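PDB 4BU0: S-M checkpoint control protein rad4 from Schizosaccharomyces pombe, which is essential for DNA replication and for the checkpoint coupling S and M phases, its first two BRCT domains, modelled here, binding phosphorylated Crb2. Local coordinates for residues A[30-35]-A[80-85]; A[107-112]-A[118-123]. All coordinates share one frame; numbering follows the deposited sequence. Where two conformers were deposited one is given.

Contact 1: A[30-35]-A[80-85]; sequences TKLGAA and ESWVQG
Leu32 lays its CD2 methyl on one face of the Trp82 indole, 3.3 Å above the ring plane and displaced toward the rim. The methyl is nearest to Trp82 CE3, at 3.4 Å from Leu32 CD2, and also meets CD2 and CG of the indole, so it sits over the CG-CD2-CE3 side of the ring system. The leucine and tryptophan side chains run past each other in opposite directions. Lys31 takes a different side of the same indole: its CG lies in the ring plane, at the edge, 3.8 Å from Trp82 CZ3. With CG anti to the backbone N (chi1 -175°) and the rest of the chain extended, the lysine continues past the six-membered ring toward helix 74-83, where NZ is hydrogen-bonded to Tyr79 OH. The backbone O of Lys31 approaches Trp82 CH2 obliquely at 3.4 Å and accepts a hydrogen bond from Lys5. Putting an alanine in place of Trp82 would probably leave the CD2 methyl of Leu32 without its flat partner and open a gap between the two helix ends. Both helices end in the same way, each in a Schellman motif: Gly33 after helix 19-31 and Gly85 after helix 74-83, both with positive phi. Trp82 also touches Lys5 and Pro6, and Leu32 packs on Pro6, so the N-terminal segment joins the cluster. The contact thus pairs the C-terminal ends of the first and last helices of the first BRCT domain, next to the turn that leads from helix 19-31 into edge strand 35-36 of its parallel sheet.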
# COMPACT_ATOMS: atom_id res chain seq x y z
N THR A 30 -6.47 2.51 -22.32
CA THR A 30 -6.10 2.42 -23.74
C THR A 30 -6.89 3.46 -24.53
O THR A 30 -6.31 4.14 -25.40
CB THR A 30 -6.33 1.01 -24.24
OG1 THR A 30 -5.46 0.14 -23.50
CG2 THR A 30 -6.04 0.88 -25.76
N LYS A 31 -8.21 3.61 -24.23
CA LYS A 31 -8.99 4.61 -24.96
C LYS A 31 -8.45 6.02 -24.66
O LYS A 31 -8.47 6.90 -25.54
CB LYS A 31 -10.49 4.49 -24.62
CG LYS A 31 -11.37 5.42 -25.45
CD LYS A 31 -12.84 5.04 -25.33
CE LYS A 31 -13.70 6.23 -25.67
NZ LYS A 31 -15.13 5.96 -25.41
N LEU A 32 -7.96 6.24 -23.41
CA LEU A 32 -7.39 7.52 -23.03
C LEU A 32 -6.03 7.78 -23.68
O LEU A 32 -5.52 8.88 -23.53
CB LEU A 32 -7.25 7.58 -21.49
CG LEU A 32 -8.55 7.92 -20.71
CD1 LEU A 32 -8.49 7.39 -19.29
CD2 LEU A 32 -8.78 9.44 -20.68
N GLY A 33 -5.45 6.78 -24.33
CA GLY A 33 -4.19 6.96 -25.04
C GLY A 33 -2.97 6.36 -24.39
O GLY A 33 -1.86 6.50 -24.92
N ALA A 34 -3.14 5.69 -23.25
CA ALA A 34 -2.00 5.10 -22.53
C ALA A 34 -1.62 3.76 -23.13
O ALA A 34 -2.41 3.11 -23.84
CB ALA A 34 -2.36 4.88 -21.06
N ALA A 35 -0.42 3.31 -22.80
CA ALA A 35 -0.04 1.94 -23.06
C ALA A 35 -0.42 1.16 -21.79
O ALA A 35 -0.39 1.72 -20.69
CB ALA A 35 1.48 1.84 -23.31
N GLU A 80 -14.18 8.97 -16.72
CA GLU A 80 -15.51 9.56 -16.62
C GLU A 80 -15.51 11.05 -16.91
O GLU A 80 -16.38 11.54 -17.65
CB GLU A 80 -16.08 9.29 -15.23
CG GLU A 80 -17.57 9.54 -15.18
CD GLU A 80 -18.37 8.64 -16.11
OE1 GLU A 80 -17.98 7.46 -16.30
OE2 GLU A 80 -19.35 9.14 -16.69
N SER A 81 -14.53 11.79 -16.39
CA SER A 81 -14.47 13.23 -16.64
C SER A 81 -14.22 13.51 -18.11
O SER A 81 -14.89 14.36 -18.72
CB SER A 81 -13.38 13.89 -15.80
OG SER A 81 -13.77 14.01 -14.44
N TRP A 82 -13.30 12.76 -18.71
CA TRP A 82 -12.94 12.94 -20.10
C TRP A 82 -14.10 12.63 -21.07
O TRP A 82 -14.35 13.42 -21.98
CB TRP A 82 -11.75 12.02 -20.38
CG TRP A 82 -11.27 12.08 -21.79
CD1 TRP A 82 -10.71 13.15 -22.42
CD2 TRP A 82 -11.22 10.99 -22.71
NE1 TRP A 82 -10.32 12.79 -23.69
CE2 TRP A 82 -10.61 11.47 -23.89
CE3 TRP A 82 -11.60 9.64 -22.64
CZ2 TRP A 82 -10.35 10.64 -24.99
CZ3 TRP A 82 -11.34 8.82 -23.73
CH2 TRP A 82 -10.77 9.33 -24.91
N VAL A 83 -14.79 11.50 -20.85
CA VAL A 83 -15.86 11.13 -21.81
C VAL A 83 -17.09 12.04 -21.68
O VAL A 83 -17.90 12.09 -22.63
CB VAL A 83 -16.28 9.66 -21.72
CG1 VAL A 83 -15.14 8.76 -22.16
CG2 VAL A 83 -16.89 9.27 -20.36
N GLN A 84 -17.22 12.73 -20.56
CA GLN A 84 -18.31 13.70 -20.34
C GLN A 84 -17.95 15.11 -20.84
O GLN A 84 -18.76 16.04 -20.70
CB GLN A 84 -18.72 13.78 -18.87
CG GLN A 84 -19.32 12.48 -18.39
CD GLN A 84 -20.01 12.64 -17.06
OE1 GLN A 84 -20.52 13.72 -16.73
NE2 GLN A 84 -20.15 11.54 -16.36
N GLY A 85 -16.77 15.26 -21.46
CA GLY A 85 -16.32 16.52 -22.04
C GLY A 85 -15.84 17.54 -21.04
O GLY A 85 -15.76 18.72 -21.38

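Contact 2: A[107-112]-A[118-123]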
# COMPACT_ATOMS: atom_id res chain seq x y z
N VAL A 107 -2.16 -2.59 11.31
CA VAL A 107 -1.03 -2.35 12.19
C VAL A 107 -1.43 -2.44 13.66
O VAL A 107 -2.40 -1.80 14.09
CB VAL A 107 -0.43 -0.95 11.90
CG1 VAL A 107 0.81 -0.70 12.77
CG2 VAL A 107 -0.06 -0.80 10.42
N CYS A 108 -0.63 -3.19 14.41
CA CYS A 108 -0.80 -3.39 15.85
C CYS A 108 0.47 -2.88 16.51
O CYS A 108 1.52 -2.85 15.85
CB CYS A 108 -1.02 -4.88 16.11
SG CYS A 108 -1.43 -5.32 17.82
N LEU A 109 0.38 -2.45 17.78
CA LEU A 109 1.53 -1.95 18.54
C LEU A 109 1.79 -2.77 19.80
O LEU A 109 0.84 -3.31 20.37
CB LEU A 109 1.21 -0.48 19.00
CG LEU A 109 0.71 0.49 17.95
CD1 LEU A 109 0.55 1.91 18.52
CD2 LEU A 109 1.67 0.57 16.76
N THR A 110 3.04 -2.82 20.26
CA THR A 110 3.31 -3.43 21.56
C THR A 110 4.47 -2.73 22.23
O THR A 110 5.43 -2.33 21.56
CB THR A 110 3.56 -4.95 21.49
OG1 THR A 110 3.63 -5.51 22.82
CG2 THR A 110 4.82 -5.34 20.73
N ASN A 111 4.37 -2.55 23.57
CA ASN A 111 5.50 -2.03 24.36
C ASN A 111 5.95 -0.64 23.95
O ASN A 111 7.16 -0.38 23.81
CB ASN A 111 6.70 -3.01 24.29
CG ASN A 111 6.42 -4.40 24.82
OD1 ASN A 111 5.55 -4.61 25.65
ND2 ASN A 111 7.13 -5.39 24.27
N ILE A 112 4.98 0.24 23.72
CA ILE A 112 5.25 1.63 23.37
C ILE A 112 4.45 2.47 24.35
O ILE A 112 3.26 2.23 24.54
CB ILE A 112 4.90 1.97 21.89
CG1 ILE A 112 5.71 1.08 20.92
CG2 ILE A 112 5.13 3.47 21.59
CD1 ILE A 112 5.13 1.05 19.50
N SER A 118 -0.24 6.66 20.99
CA SER A 118 -1.43 7.17 20.33
C SER A 118 -1.09 8.01 19.09
O SER A 118 -1.92 8.09 18.16
CB SER A 118 -2.27 7.98 21.30
OG SER A 118 -2.87 7.15 22.28
N ARG A 119 0.12 8.63 19.04
CA ARG A 119 0.56 9.37 17.87
C ARG A 119 0.74 8.37 16.70
O ARG A 119 0.33 8.65 15.57
CB ARG A 119 1.87 10.11 18.19
CG ARG A 119 2.49 10.88 17.03
CD ARG A 119 3.64 11.74 17.52
NE ARG A 119 4.69 11.88 16.51
CZ ARG A 119 4.76 12.87 15.63
NH1 ARG A 119 3.82 13.81 15.60
NH2 ARG A 119 5.75 12.91 14.74
N ILE A 120 1.33 7.19 16.99
CA ILE A 120 1.50 6.15 15.95
C ILE A 120 0.13 5.75 15.40
O ILE A 120 -0.09 5.68 14.18
CB ILE A 120 2.28 4.94 16.51
CG1 ILE A 120 3.76 5.35 16.76
CG2 ILE A 120 2.22 3.74 15.54
CD1 ILE A 120 4.52 4.36 17.69
N GLU A 121 -0.83 5.47 16.32
CA GLU A 121 -2.18 5.12 15.92
C GLU A 121 -2.79 6.18 14.98
O GLU A 121 -3.34 5.83 13.94
CB GLU A 121 -3.06 4.91 17.16
CG GLU A 121 -4.52 4.64 16.85
CD GLU A 121 -5.36 4.36 18.08
OE1 GLU A 121 -4.79 4.14 19.17
OE2 GLU A 121 -6.61 4.32 17.93
N ASN A 122 -2.62 7.46 15.34
CA ASN A 122 -3.14 8.53 14.49
C ASN A 122 -2.49 8.52 13.10
O ASN A 122 -3.19 8.69 12.10
CB ASN A 122 -2.91 9.88 15.15
CG ASN A 122 -3.71 10.98 14.51
OD1 ASN A 122 -4.94 10.95 14.49
ND2 ASN A 122 -3.02 11.96 13.96
N TYR A 123 -1.16 8.34 13.03
CA TYR A 123 -0.50 8.33 11.72
C TYR A 123 -0.91 7.15 10.85
O TYR A 123 -1.02 7.30 9.62
CB TYR A 123 1.02 8.32 11.86
CG TYR A 123 1.62 9.69 12.03
CD1 TYR A 123 1.85 10.51 10.93
CD2 TYR A 123 1.99 10.16 13.28
CE1 TYR A 123 2.41 11.78 11.08
CE2 TYR A 123 2.55 11.43 13.44
CZ TYR A 123 2.76 12.24 12.34
OH TYR A 123 3.33 13.48 12.50
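Leu109 meets Ile120 with both of its methyls, the two side chains crossing at a slant. Leu109 CD2 presses on Ile120 CG2 at 3.4 Å, tighter than ordinary van der Waals contact, while Leu109 CD1 sits 3.9 Å from the same CG2. On the helix side, Ile120 CG2 is anti to the backbone N and CG1 anti to the carbonyl carbon (chi1 -70°), which divides its two branches between two partners: CG2 for Leu109 and CD1 for Ile112. Leu109 also packs on Phe131 and Ile143 of the flanking strands 130-131 and 141-144. This is the opening of a beta-alpha-beta unit in the second BRCT domain: strand 106-110 lies inside the parallel four-stranded sheet, and helix 116-126 covers one of its faces before the chain returns in edge strand 130-131. Directly after Leu109, Thr110 OG1 and the backbone N of Asn111 are hydrogen-bonded to a modified side chain of the bound Crb2 phosphopeptide, while Asn111 ND2 is held by the backbone carbonyls of Thr146 and Ser148. The chain then turns and Ile112 comes back to the helix, where Ile112 CD1 meets Ile120 CD1 tip to tip at 3.8 Å. Ile112 CG2 lies 4.0 Å from Ile120 CD1. The carbonyl O of Ile112 accepts a hydrogen bond from Arg117, at the start of the same helix.

From the N terminus, the chain lays down strand 11-15, then runs through helix 19-31 and its turn; contact 1 then closes a long loop in the first BRCT domain, bringing 80-85 back to 30-35 after strands 46-49 and 68-70 and helix 55-63 have been laid down and helix 74-83 has run most of its length. The connection beyond helix 74-83 leads to strand 106-110, and contact 2 closes a short loop of five residues between 107-112 and 118-123 in the second BRCT domain. The two loops follow in series, neither nested nor crossed. Contact 1 ties helix to helix, contact 2 strand to helix; their centres are about 41 Å apart, on opposite sides of the chain's centre.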